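Local coordinates for protein formylmethanofuran--tetrahydromethanopterin formyltransferase (Methanosarcina barkeri, PDB 1M5S) that reversibly transfers a formyl group from formylmethanofuran to tetrahydromethanopterin, an early step of methanogenesis from carbon dioxide, at residues Ala52-Ala60 with Ile187-Pro196. Numbering follows the deposited sequence.
Sequences AEAGIERLA and IAELEGTITP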
loop_
_atom_site.group_PDB
_atom_site.type_symbol
_atom_site.label_atom_id
_atom_site.label_comp_id
_atom_site.label_asym_id
_atom_site.label_seq_id
_atom_site.Cartn_x
_atom_site.Cartn_y
_atom_site.Cartn_z
ATOM N N ALA A 52 25.182 6.707 -2.200
ATOM C CA ALA A 52 25.397 5.303 -1.859
ATOM C C ALA A 52 24.568 4.384 -2.745
ATOM O O ALA A 52 23.876 4.837 -3.662
ATOM C CB ALA A 52 25.056 5.055 -0.390
ATOM N N GLU A 53 24.745 3.085 -2.533
ATOM C CA GLU A 53 23.845 2.081 -3.083
ATOM C C GLU A 53 23.134 1.422 -1.914
ATOM O O GLU A 53 23.774 0.823 -1.053
ATOM C CB GLU A 53 24.629 1.027 -3.866
ATOM C CG GLU A 53 24.631 1.240 -5.366
ATOM C CD GLU A 53 25.669 0.381 -6.083
ATOM O OE1 GLU A 53 25.832 -0.804 -5.715
ATOM O OE2 GLU A 53 26.330 0.901 -7.010
ATOM N N ALA A 54 21.811 1.529 -1.882
ATOM C CA ALA A 54 21.065 1.092 -0.715
ATOM C C ALA A 54 19.706 0.511 -1.087
ATOM O O ALA A 54 19.171 0.765 -2.168
ATOM C CB ALA A 54 20.899 2.259 0.254
ATOM N N GLY A 55 19.148 -0.272 -0.176
ATOM C CA GLY A 55 17.828 -0.816 -0.408
ATOM C C GLY A 55 17.370 -1.725 0.708
ATOM O O GLY A 55 18.127 -2.066 1.627
ATOM N N ILE A 56 16.115 -2.138 0.609
ATOM C CA ILE A 56 15.535 -3.028 1.592
ATOM C C ILE A 56 15.894 -4.466 1.235
ATOM O O ILE A 56 15.774 -4.884 0.088
ATOM C CB ILE A 56 14.006 -2.836 1.647
ATOM C CG1 ILE A 56 13.687 -1.479 2.279
ATOM C CG2 ILE A 56 13.347 -3.977 2.436
ATOM C CD1 ILE A 56 12.314 -0.988 1.972
ATOM N N GLU A 57 16.424 -5.185 2.217
ATOM C CA GLU A 57 16.856 -6.566 2.039
ATOM C C GLU A 57 15.655 -7.488 2.222
ATOM O O GLU A 57 15.376 -8.351 1.388
ATOM C CB GLU A 57 17.952 -6.888 3.068
ATOM C CG GLU A 57 18.455 -8.322 3.044
ATOM C CD GLU A 57 19.356 -8.649 4.205
ATOM O OE1 GLU A 57 20.249 -7.836 4.509
ATOM O OE2 GLU A 57 19.156 -9.713 4.825
ATOM N N ARG A 58 14.958 -7.296 3.330
ATOM C CA ARG A 58 13.764 -8.078 3.672
ATOM C C ARG A 58 13.160 -7.579 4.984
ATOM O O ARG A 58 13.833 -6.915 5.787
ATOM C CB ARG A 58 14.135 -9.554 3.835
ATOM C CG ARG A 58 15.058 -9.811 5.029
ATOM C CD ARG A 58 14.702 -11.084 5.800
ATOM N NE ARG A 58 15.709 -11.451 6.807
ATOM C CZ ARG A 58 15.414 -11.818 8.062
ATOM N NH1 ARG A 58 14.143 -11.872 8.484
ATOM N NH2 ARG A 58 16.330 -12.153 8.981
ATOM N N LEU A 59 11.864 -7.814 5.141
ATOM C CA LEU A 59 11.151 -7.475 6.363
ATOM C C LEU A 59 11.609 -8.357 7.514
ATOM O O LEU A 59 11.911 -9.529 7.316
ATOM C CB LEU A 59 9.649 -7.658 6.137
ATOM C CG LEU A 59 8.820 -6.530 5.522
ATOM C CD1 LEU A 59 9.645 -5.691 4.583
ATOM C CD2 LEU A 59 7.633 -7.143 4.800
ATOM N N ALA A 60 11.655 -7.779 8.712
ATOM C CA ALA A 60 11.972 -8.523 9.922
ATOM C C ALA A 60 10.715 -8.812 10.728
ATOM O O ALA A 60 9.937 -7.904 11.024
ATOM C CB ALA A 60 12.949 -7.743 10.763
ATOM N N ILE A 187 12.805 -11.492 -4.542
ATOM C CA ILE A 187 14.111 -11.195 -3.977
ATOM C C ILE A 187 13.995 -10.490 -2.621
ATOM O O ILE A 187 14.791 -10.753 -1.724
ATOM C CB ILE A 187 14.951 -10.351 -4.964
ATOM C CG1 ILE A 187 15.225 -11.181 -6.224
ATOM C CG2 ILE A 187 16.265 -9.917 -4.318
ATOM C CD1 ILE A 187 15.830 -10.401 -7.362
ATOM N N ALA A 188 12.916 -9.733 -2.417
ATOM C CA ALA A 188 12.719 -9.036 -1.147
ATOM C C ALA A 188 12.276 -9.982 -0.020
ATOM O O ALA A 188 12.211 -9.580 1.143
ATOM C CB ALA A 188 11.723 -7.893 -1.316
ATOM N N GLU A 189 12.007 -11.241 -0.360
ATOM C CA GLU A 189 11.764 -12.267 0.658
ATOM C C GLU A 189 13.078 -12.888 1.130
ATOM O O GLU A 189 13.106 -13.605 2.128
ATOM C CB GLU A 189 10.883 -13.394 0.118
ATOM C CG GLU A 189 9.523 -12.996 -0.437
ATOM C CD GLU A 189 8.833 -14.154 -1.179
ATOM O OE1 GLU A 189 9.476 -15.208 -1.414
ATOM O OE2 GLU A 189 7.649 -14.005 -1.548
ATOM N N LEU A 190 14.139 -12.688 0.352
ATOM C CA LEU A 190 15.400 -13.399 0.558
ATOM C C LEU A 190 16.424 -12.625 1.395
ATOM O O LEU A 190 16.701 -11.449 1.142
ATOM C CB LEU A 190 16.014 -13.772 -0.797
ATOM C CG LEU A 190 15.201 -14.704 -1.701
ATOM C CD1 LEU A 190 15.950 -14.935 -2.998
ATOM C CD2 LEU A 190 14.948 -16.018 -0.999
ATOM N N GLU A 191 17.035 -13.321 2.347
ATOM C CA GLU A 191 18.059 -12.723 3.199
ATOM C C GLU A 191 19.347 -12.500 2.417
ATOM O O GLU A 191 19.657 -13.259 1.499
ATOM C CB GLU A 191 18.334 -13.632 4.400
ATOM C CG GLU A 191 19.092 -12.964 5.542
ATOM C CD GLU A 191 18.975 -13.719 6.865
ATOM O OE1 GLU A 191 17.899 -14.287 7.150
ATOM O OE2 GLU A 191 19.957 -13.726 7.635
ATOM N N GLY A 192 20.027 -11.395 2.705
ATOM C CA GLY A 192 21.386 -11.222 2.230
ATOM C C GLY A 192 21.527 -10.400 0.969
ATOM O O GLY A 192 22.643 -10.038 0.589
ATOM N N THR A 193 20.408 -10.084 0.324
ATOM C CA THR A 193 20.444 -9.345 -0.936
ATOM C C THR A 193 19.517 -8.140 -0.947
ATOM O O THR A 193 18.510 -8.108 -0.240
ATOM C CB THR A 193 20.059 -10.241 -2.125
ATOM O OG1 THR A 193 18.907 -11.018 -1.780
ATOM C CG2 THR A 193 21.202 -11.164 -2.497
ATOM N N ILE A 194 19.878 -7.153 -1.760
ATOM C CA ILE A 194 19.028 -6.010 -2.052
ATOM C C ILE A 194 18.999 -5.731 -3.556
ATOM O O ILE A 194 19.815 -6.247 -4.321
ATOM C CB ILE A 194 19.508 -4.716 -1.324
ATOM C CG1 ILE A 194 20.916 -4.315 -1.793
ATOM C CG2 ILE A 194 19.449 -4.906 0.178
ATOM C CD1 ILE A 194 21.221 -2.824 -1.660
ATOM N N THR A 195 18.041 -4.915 -3.975
ATOM C CA THR A 195 17.936 -4.518 -5.364
ATOM C C THR A 195 17.792 -2.995 -5.424
ATOM O O THR A 195 16.705 -2.458 -5.218
ATOM C CB THR A 195 16.716 -5.206 -6.050
ATOM O OG1 THR A 195 15.529 -4.958 -5.288
ATOM C CG2 THR A 195 16.927 -6.720 -6.149
ATOM N N PRO A 196 18.917 -2.274 -5.591
ATOM C CA PRO A 196 18.978 -0.859 -5.206
ATOM C C PRO A 196 18.279 0.129 -6.147
ATOM O O PRO A 196 18.105 1.302 -5.804
ATOM C CB PRO A 196 20.484 -0.585 -5.115
ATOM C CG PRO A 196 21.087 -1.578 -6.045
ATOM C CD PRO A 196 20.267 -2.816 -5.835
HETATM O O HOH W 1 16.295 -3.573 -2.170
HETATM O O HOH W 2 15.804 -7.322 -1.694
HETATM O O HOH W 3 16.522 -9.534 -0.404
HETATM O O HOH W 4 10.449 -9.636 3.169
#
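With CG anti to the backbone N (chi1 177°) and the chain extended beyond it, Glu57 reaches across to the type II turn Leu190-Thr193, where the N-H of Gly192 bonds to its OE2 at 2.8 Å. The amide comes from above the carboxylate plane, 68° out of it. The same oxygen also takes a salt bridge from Arg22, while OE1 accepts from Gln75, which also donates to Gly192 O. Glu191 runs alongside Arg58, and its OE1 pairs with Arg58 NH2 at 3.2 Å, guanidinium and carboxylate planes 25° apart; Glu64 holds NH1. Farther along, Ile194 CG2 packs on Glu57 CA at 3.6 Å. The backbones meet through CA-H...O contacts, such as Glu57 CA to Thr193 O at 3.2 Å, and waters, one accepting from Thr195 N at 2.8 Å and donating to Ile56 O. An alanine at Glu57 would remove the acceptor of the Gly192 amide and is likely to leave Arg22 with a weaker hold on this site and the turn less firmly fixed. Strand 53-60, paired with strand 71-78, is thus joined to strand 193-194, itself paired with strand 243-251, by polar side chains, water and Ile194 packing rather than direct backbone hydrogen bonds; Arg22, in a long, weak ion pair with Glu191, probably offsets repulsion between Glu57 OE2 and Glu191 OE2, 5.0 Å apart.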